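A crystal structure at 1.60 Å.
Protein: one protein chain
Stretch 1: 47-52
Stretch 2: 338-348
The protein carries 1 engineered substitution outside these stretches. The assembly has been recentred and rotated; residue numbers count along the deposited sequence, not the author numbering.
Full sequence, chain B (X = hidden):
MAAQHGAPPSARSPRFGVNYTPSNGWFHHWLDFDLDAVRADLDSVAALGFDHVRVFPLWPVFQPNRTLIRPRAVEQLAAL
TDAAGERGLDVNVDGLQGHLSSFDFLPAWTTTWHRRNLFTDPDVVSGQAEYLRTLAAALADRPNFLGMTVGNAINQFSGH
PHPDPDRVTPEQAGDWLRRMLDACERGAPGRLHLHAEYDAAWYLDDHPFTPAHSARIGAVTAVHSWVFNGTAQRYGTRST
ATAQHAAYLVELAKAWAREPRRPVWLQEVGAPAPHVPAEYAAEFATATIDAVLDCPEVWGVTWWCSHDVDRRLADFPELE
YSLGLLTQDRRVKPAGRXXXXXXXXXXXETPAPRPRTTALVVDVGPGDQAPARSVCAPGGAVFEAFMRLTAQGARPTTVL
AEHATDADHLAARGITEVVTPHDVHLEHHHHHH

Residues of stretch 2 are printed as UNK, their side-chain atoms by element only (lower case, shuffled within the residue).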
ATOM      1  N   ALA B  47     -15.043  29.914   8.244  1.00 24.06           N
ATOM      2  CA  ALA B  47     -16.337  30.593   8.270  1.00 24.49           C
ATOM      3  C   ALA B  47     -17.225  30.089   9.405  1.00 23.76           C
ATOM      4  O   ALA B  47     -18.107  30.820   9.881  1.00 27.29           O
ATOM      5  CB  ALA B  47     -17.052  30.422   6.929  1.00 29.08           C
ATOM      6  N   LEU B  48     -17.026  28.843   9.837  1.00 24.03           N
ATOM      7  CA  LEU B  48     -17.797  28.278  10.937  1.00 28.13           C
ATOM      8  C   LEU B  48     -17.203  28.588  12.306  1.00 29.19           C
ATOM      9  O   LEU B  48     -17.796  28.207  13.318  1.00 30.44           O
ATOM     10  CB  LEU B  48     -17.934  26.772  10.755  1.00 26.53           C
ATOM     11  CG  LEU B  48     -18.698  26.404   9.480  1.00 29.18           C
ATOM     12  CD1 LEU B  48     -18.751  24.894   9.306  1.00 28.23           C
ATOM     13  CD2 LEU B  48     -20.105  27.009   9.506  1.00 27.87           C
ATOM     14  N   GLY B  49     -16.061  29.271  12.365  1.00 25.33           N
ATOM     15  CA  GLY B  49     -15.544  29.777  13.620  1.00 22.41           C
ATOM     16  C   GLY B  49     -14.544  28.878  14.316  1.00 27.38           C
ATOM     17  O   GLY B  49     -14.218  29.137  15.481  1.00 26.88           O
ATOM     18  N   PHE B  50     -14.056  27.834  13.646  1.00 23.25           N
ATOM     19  CA  PHE B  50     -13.125  26.901  14.266  1.00 22.63           C
ATOM     20  C   PHE B  50     -11.769  27.556  14.463  1.00 22.48           C
ATOM     21  O   PHE B  50     -11.432  28.554  13.818  1.00 23.57           O
ATOM     22  CB  PHE B  50     -12.963  25.643  13.410  1.00 21.70           C
ATOM     23  CG  PHE B  50     -14.210  24.821  13.325  1.00 25.81           C
ATOM     24  CD1 PHE B  50     -14.647  24.081  14.417  1.00 23.57           C
ATOM     25  CD2 PHE B  50     -14.964  24.808  12.164  1.00 25.15           C
ATOM     26  CE1 PHE B  50     -15.807  23.328  14.346  1.00 24.63           C
ATOM     27  CE2 PHE B  50     -16.128  24.056  12.088  1.00 25.59           C
ATOM     28  CZ  PHE B  50     -16.555  23.325  13.183  1.00 23.55           C
ATOM     29  N   ASP B  51     -10.982  26.988  15.380  1.00 21.10           N
ATOM     30  CA  ASP B  51      -9.648  27.509  15.637  1.00 20.48           C
ATOM     31  C   ASP B  51      -8.517  26.526  15.373  1.00 21.57           C
ATOM     32  O   ASP B  51      -7.358  26.900  15.564  1.00 22.90           O
ATOM     33  CB  ASP B  51      -9.536  28.022  17.083  1.00 22.12           C
ATOM     34  CG  ASP B  51      -9.816  26.944  18.116  1.00 25.09           C
ATOM     35  OD1 ASP B  51      -9.019  25.978  18.199  1.00 23.34           O
ATOM     36  OD2 ASP B  51     -10.825  27.077  18.852  1.00 22.20           O
ATOM     37  N   HIS B  52      -8.798  25.290  14.944  1.00 21.67           N
ATOM     38  CA  HIS B  52      -7.714  24.374  14.604  1.00 20.05           C
ATOM     39  C   HIS B  52      -8.242  23.322  13.642  1.00 19.13           C
ATOM     40  O   HIS B  52      -9.456  23.147  13.479  1.00 19.77           O
ATOM     41  CB  HIS B  52      -7.104  23.692  15.846  1.00 19.08           C
ATOM     42  CG  HIS B  52      -8.042  22.765  16.549  1.00 20.20           C
ATOM     43  ND1 HIS B  52      -8.916  23.191  17.527  1.00 21.32           N
ATOM     44  CD2 HIS B  52      -8.271  21.436  16.392  1.00 22.10           C
ATOM     45  CE1 HIS B  52      -9.625  22.161  17.961  1.00 19.52           C
ATOM     46  NE2 HIS B  52      -9.262  21.088  17.280  1.00 20.15           N
ATOM     47  N   UNK B 338     -25.177  23.588  13.300  1.00 24.38           N
ATOM     48  CA  UNK B 338     -25.366  23.332  14.725  1.00 24.05           C
ATOM     49  C   UNK B 338     -24.054  23.457  15.487  1.00 25.01           C
ATOM     50  O   UNK B 338     -24.007  24.055  16.570  1.00 25.51           O
ATOM     51  c   UNK B 338     -25.974  21.946  14.941  1.00 27.28           C
ATOM     52  N   UNK B 339     -22.976  22.875  14.952  1.00 23.93           N
ATOM     53  CA  UNK B 339     -21.691  22.990  15.632  1.00 21.53           C
ATOM     54  C   UNK B 339     -21.250  24.449  15.681  1.00 23.37           C
ATOM     55  O   UNK B 339     -20.783  24.935  16.720  1.00 25.34           O
ATOM     56  c   UNK B 339     -19.275  22.318  15.618  1.00 25.14           C
ATOM     57  c   UNK B 339     -20.629  22.100  14.953  1.00 22.39           C
ATOM     58  c   UNK B 339     -21.040  20.632  15.029  1.00 21.09           C
ATOM     59  N   UNK B 340     -21.410  25.176  14.568  1.00 22.88           N
ATOM     60  CA  UNK B 340     -21.029  26.589  14.533  1.00 23.83           C
ATOM     61  C   UNK B 340     -21.781  27.397  15.578  1.00 27.96           C
ATOM     62  O   UNK B 340     -21.210  28.297  16.212  1.00 25.46           O
ATOM     63  c   UNK B 340     -21.274  27.166  13.140  1.00 24.51           C
ATOM     64  N   UNK B 341     -23.078  27.124  15.741  1.00 25.16           N
ATOM     65  CA  UNK B 341     -23.854  27.843  16.743  1.00 26.30           C
ATOM     66  C   UNK B 341     -23.399  27.477  18.148  1.00 26.23           C
ATOM     67  O   UNK B 341     -23.322  28.346  19.022  1.00 27.63           O
ATOM     68  c   UNK B 341     -26.319  29.677  17.622  1.00 65.46           C
ATOM     69  c   UNK B 341     -26.240  28.149  17.651  1.00 46.18           C
ATOM     70  c   UNK B 341     -25.344  27.560  16.556  1.00 31.05           C
ATOM     71  o   UNK B 341     -26.930  30.258  18.550  1.00 70.34           O
ATOM     72  o   UNK B 341     -25.783  30.297  16.677  1.00 70.94           O
ATOM     73  N   UNK B 342     -23.060  26.202  18.378  1.00 26.43           N
ATOM     74  CA  UNK B 342     -22.504  25.818  19.674  1.00 30.03           C
ATOM     75  C   UNK B 342     -21.177  26.526  19.943  1.00 27.86           C
ATOM     76  O   UNK B 342     -20.925  26.979  21.066  1.00 26.76           O
ATOM     77  c   UNK B 342     -22.323  24.302  19.746  1.00 26.57           C
ATOM     78  N   UNK B 343     -20.316  26.628  18.928  1.00 25.09           N
ATOM     79  CA  UNK B 343     -19.054  27.344  19.099  1.00 24.78           C
ATOM     80  C   UNK B 343     -19.322  28.814  19.370  1.00 26.59           C
ATOM     81  O   UNK B 343     -18.754  29.406  20.297  1.00 26.41           O
ATOM     82  c   UNK B 343     -16.911  28.059  17.978  1.00 25.01           C
ATOM     83  c   UNK B 343     -17.717  25.693  17.711  1.00 24.37           C
ATOM     84  c   UNK B 343     -18.144  27.158  17.869  1.00 23.87           C
ATOM     85  N   UNK B 344     -20.199  29.427  18.564  1.00 26.52           N
ATOM     86  CA  UNK B 344     -20.509  30.840  18.745  1.00 28.15           C
ATOM     87  C   UNK B 344     -21.080  31.097  20.130  1.00 28.86           C
ATOM     88  O   UNK B 344     -20.716  32.078  20.792  1.00 30.15           O
ATOM     89  c   UNK B 344     -23.255  33.060  17.359  1.00 47.47           C
ATOM     90  n   UNK B 344     -24.139  32.461  18.352  1.00 56.28           N
ATOM     91  n   UNK B 344     -25.345  32.453  20.312  1.00 62.10           N
ATOM     92  c   UNK B 344     -21.792  32.794  17.689  1.00 36.33           C
ATOM     93  c   UNK B 344     -24.546  33.077  19.458  1.00 60.41           C
ATOM     94  n   UNK B 344     -24.154  34.320  19.711  1.00 61.31           N
ATOM     95  c   UNK B 344     -21.489  31.301  17.661  1.00 29.07           C
ATOM     96  N   UNK B 345     -21.976  30.216  20.583  1.00 29.15           N
ATOM     97  CA  UNK B 345     -22.577  30.349  21.906  1.00 31.53           C
ATOM     98  C   UNK B 345     -21.513  30.304  22.991  1.00 29.93           C
ATOM     99  O   UNK B 345     -21.489  31.153  23.892  1.00 30.32           O
ATOM    100  n   UNK B 345     -26.265  25.845  20.792  1.00 48.68           N
ATOM    101  c   UNK B 345     -25.175  27.980  23.588  1.00 55.16           C
ATOM    102  c   UNK B 345     -25.760  26.202  21.970  1.00 55.05           C
ATOM    103  c   UNK B 345     -24.412  29.297  23.396  1.00 46.73           C
ATOM    104  c   UNK B 345     -23.613  29.239  22.106  1.00 35.05           C
ATOM    105  n   UNK B 345     -25.716  27.484  22.320  1.00 52.37           N
ATOM    106  n   UNK B 345     -25.292  25.270  22.792  1.00 50.10           N
ATOM    107  N   UNK B 346     -20.607  29.329  22.908  1.00 27.21           N
ATOM    108  CA  UNK B 346     -19.545  29.246  23.901  1.00 27.15           C
ATOM    109  C   UNK B 346     -18.649  30.482  23.859  1.00 30.77           C
ATOM    110  O   UNK B 346     -18.320  31.058  24.904  1.00 30.15           O
ATOM    111  c   UNK B 346     -14.643  28.657  26.581  1.00 58.51           C
ATOM    112  c   UNK B 346     -15.730  29.366  24.070  1.00 50.87           C
ATOM    113  c   UNK B 346     -16.452  28.529  24.929  1.00 42.22           C
ATOM    114  c   UNK B 346     -17.727  27.870  24.840  1.00 36.41           C
ATOM    115  c   UNK B 346     -17.888  27.189  26.015  1.00 34.94           C
ATOM    116  c   UNK B 346     -14.497  29.831  24.475  1.00 61.76           C
ATOM    117  n   UNK B 346     -16.782  27.371  26.819  1.00 42.28           N
ATOM    118  c   UNK B 346     -15.892  28.190  26.175  1.00 44.82           C
ATOM    119  c   UNK B 346     -13.963  29.473  25.716  1.00 64.44           C
ATOM    120  c   UNK B 346     -18.711  27.974  23.717  1.00 30.30           C
ATOM    121  N   UNK B 347     -18.227  30.902  22.656  1.00 28.69           N
ATOM    122  CA  UNK B 347     -17.350  32.071  22.561  1.00 33.27           C
ATOM    123  C   UNK B 347     -18.042  33.343  23.046  1.00 33.79           C
ATOM    124  O   UNK B 347     -17.375  34.261  23.542  1.00 34.44           O
ATOM    125  c   UNK B 347     -13.616  29.691  19.000  1.00 29.47           C
ATOM    126  n   UNK B 347     -13.055  29.941  20.175  1.00 30.25           N
ATOM    127  n   UNK B 347     -14.641  30.433  18.582  1.00 28.34           N
ATOM    128  c   UNK B 347     -16.851  32.266  21.124  1.00 31.41           C
ATOM    129  n   UNK B 347     -13.155  28.686  18.249  1.00 26.73           N
ATOM    130  c   UNK B 347     -16.037  31.106  20.548  1.00 30.61           C
ATOM    131  c   UNK B 347     -15.211  31.554  19.339  1.00 32.84           C
ATOM    132  N   UNK B 348     -19.367  33.419  22.914  1.00 32.30           N
ATOM    133  CA  UNK B 348     -20.084  34.617  23.337  1.00 34.40           C
ATOM    134  C   UNK B 348     -20.292  34.640  24.846  1.00 38.71           C
ATOM    135  O   UNK B 348     -20.103  35.679  25.486  1.00 38.29           O
ATOM    136  o   UNK B 348     -21.225  34.760  21.200  1.00 34.31           O
ATOM    137  c   UNK B 348     -22.203  35.961  23.059  1.00 37.52           C
ATOM    138  c   UNK B 348     -21.435  34.713  22.617  1.00 34.74           C
TER
HETATM  139  O   HOH W   1     -19.149  29.823  15.134  1.00 23.58           O
HETATM  140  O   HOH W   2     -10.580  29.003  20.974  1.00 38.35           O

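Position 338 carries one side-chain carbon. It is out of reach of stretch 1. It is Ala338.

Position 339 has three carbons, one bearing the other two. It points toward stretch 1, and one branch carbon lies 3.8 Å from CZ of Phe50. Three carbons in all, branched at CB, make valine, so this is Val339, and the contact atom is CG1.

Position 340 has a single carbon, CB. It sits 3.6 Å from Leu48 O and 3.8 Å from Leu48 CD2. One carbon means alanine: Ala340. The CA atoms of Leu48 and Ala340 are 5.1 Å apart.

Position 341 has three carbons in a row, the third bearing two oxygens. It points away from stretch 1. It is Glu341.

Position 342 has one carbon, buried and out of reach of stretch 1. It is Ala342.

Position 343 again has one carbon bearing two more. A branch carbon lies 3.8 Å from Gly49 O. It is Val343, and that atom is CG1.

Position 344 has three carbons, a nitrogen, then a carbon with two more nitrogens. Its end leads away from stretch 1. This is a guanidinium, so the residue is Arg344. It forms a salt bridge with Glu341, NE to OE1 at 3.2 Å.

Position 345 has the same atoms and does not reach stretch 1. It is Arg345.

Position 346 has one carbon, then fused five- and six-membered rings with eight carbons and one nitrogen. It makes no contact with stretch 1. This indole is Trp346.

Position 347 has three carbons, a nitrogen, then a carbon with two more nitrogens. It points toward stretch 1, and its nitrogens reach Gly49 O and Asp51 OD2. It is Arg347. NH2 donates to Gly49 O at 3.0 Å and to Asp51 OD2 at 2.9 Å, the latter within a salt bridge. NE adds a weak bond to Gly49 O at 3.4 Å.

Position 348 has one carbon bearing an oxygen and a carbon, out of reach of stretch 1. It is Thr348.

The contact uses one side of the helix, at 339, 340, 343 and 347. Apolar packing joins Leu48 to Ala340 and Phe50 to Val339. Water 1 donates to Leu48 O and Ala340 O, each at 2.8 Å. Gly49 is the first residue past a helix, in a Schellman motif; its positive phi suits glycine. Its carbonyl and Asp51 OD2 both lie near the guanidinium plane of Arg347. Water 2 links Arg347 NH1 (2.8 Å) to Asp51 OD2 (2.9 Å). Asp51 OD1 accepts from His52 ND1 at 2.9 Å, so the carboxylate also ties to the next residue.

Stretch 2 (338-348) AVAEAVRRWRT
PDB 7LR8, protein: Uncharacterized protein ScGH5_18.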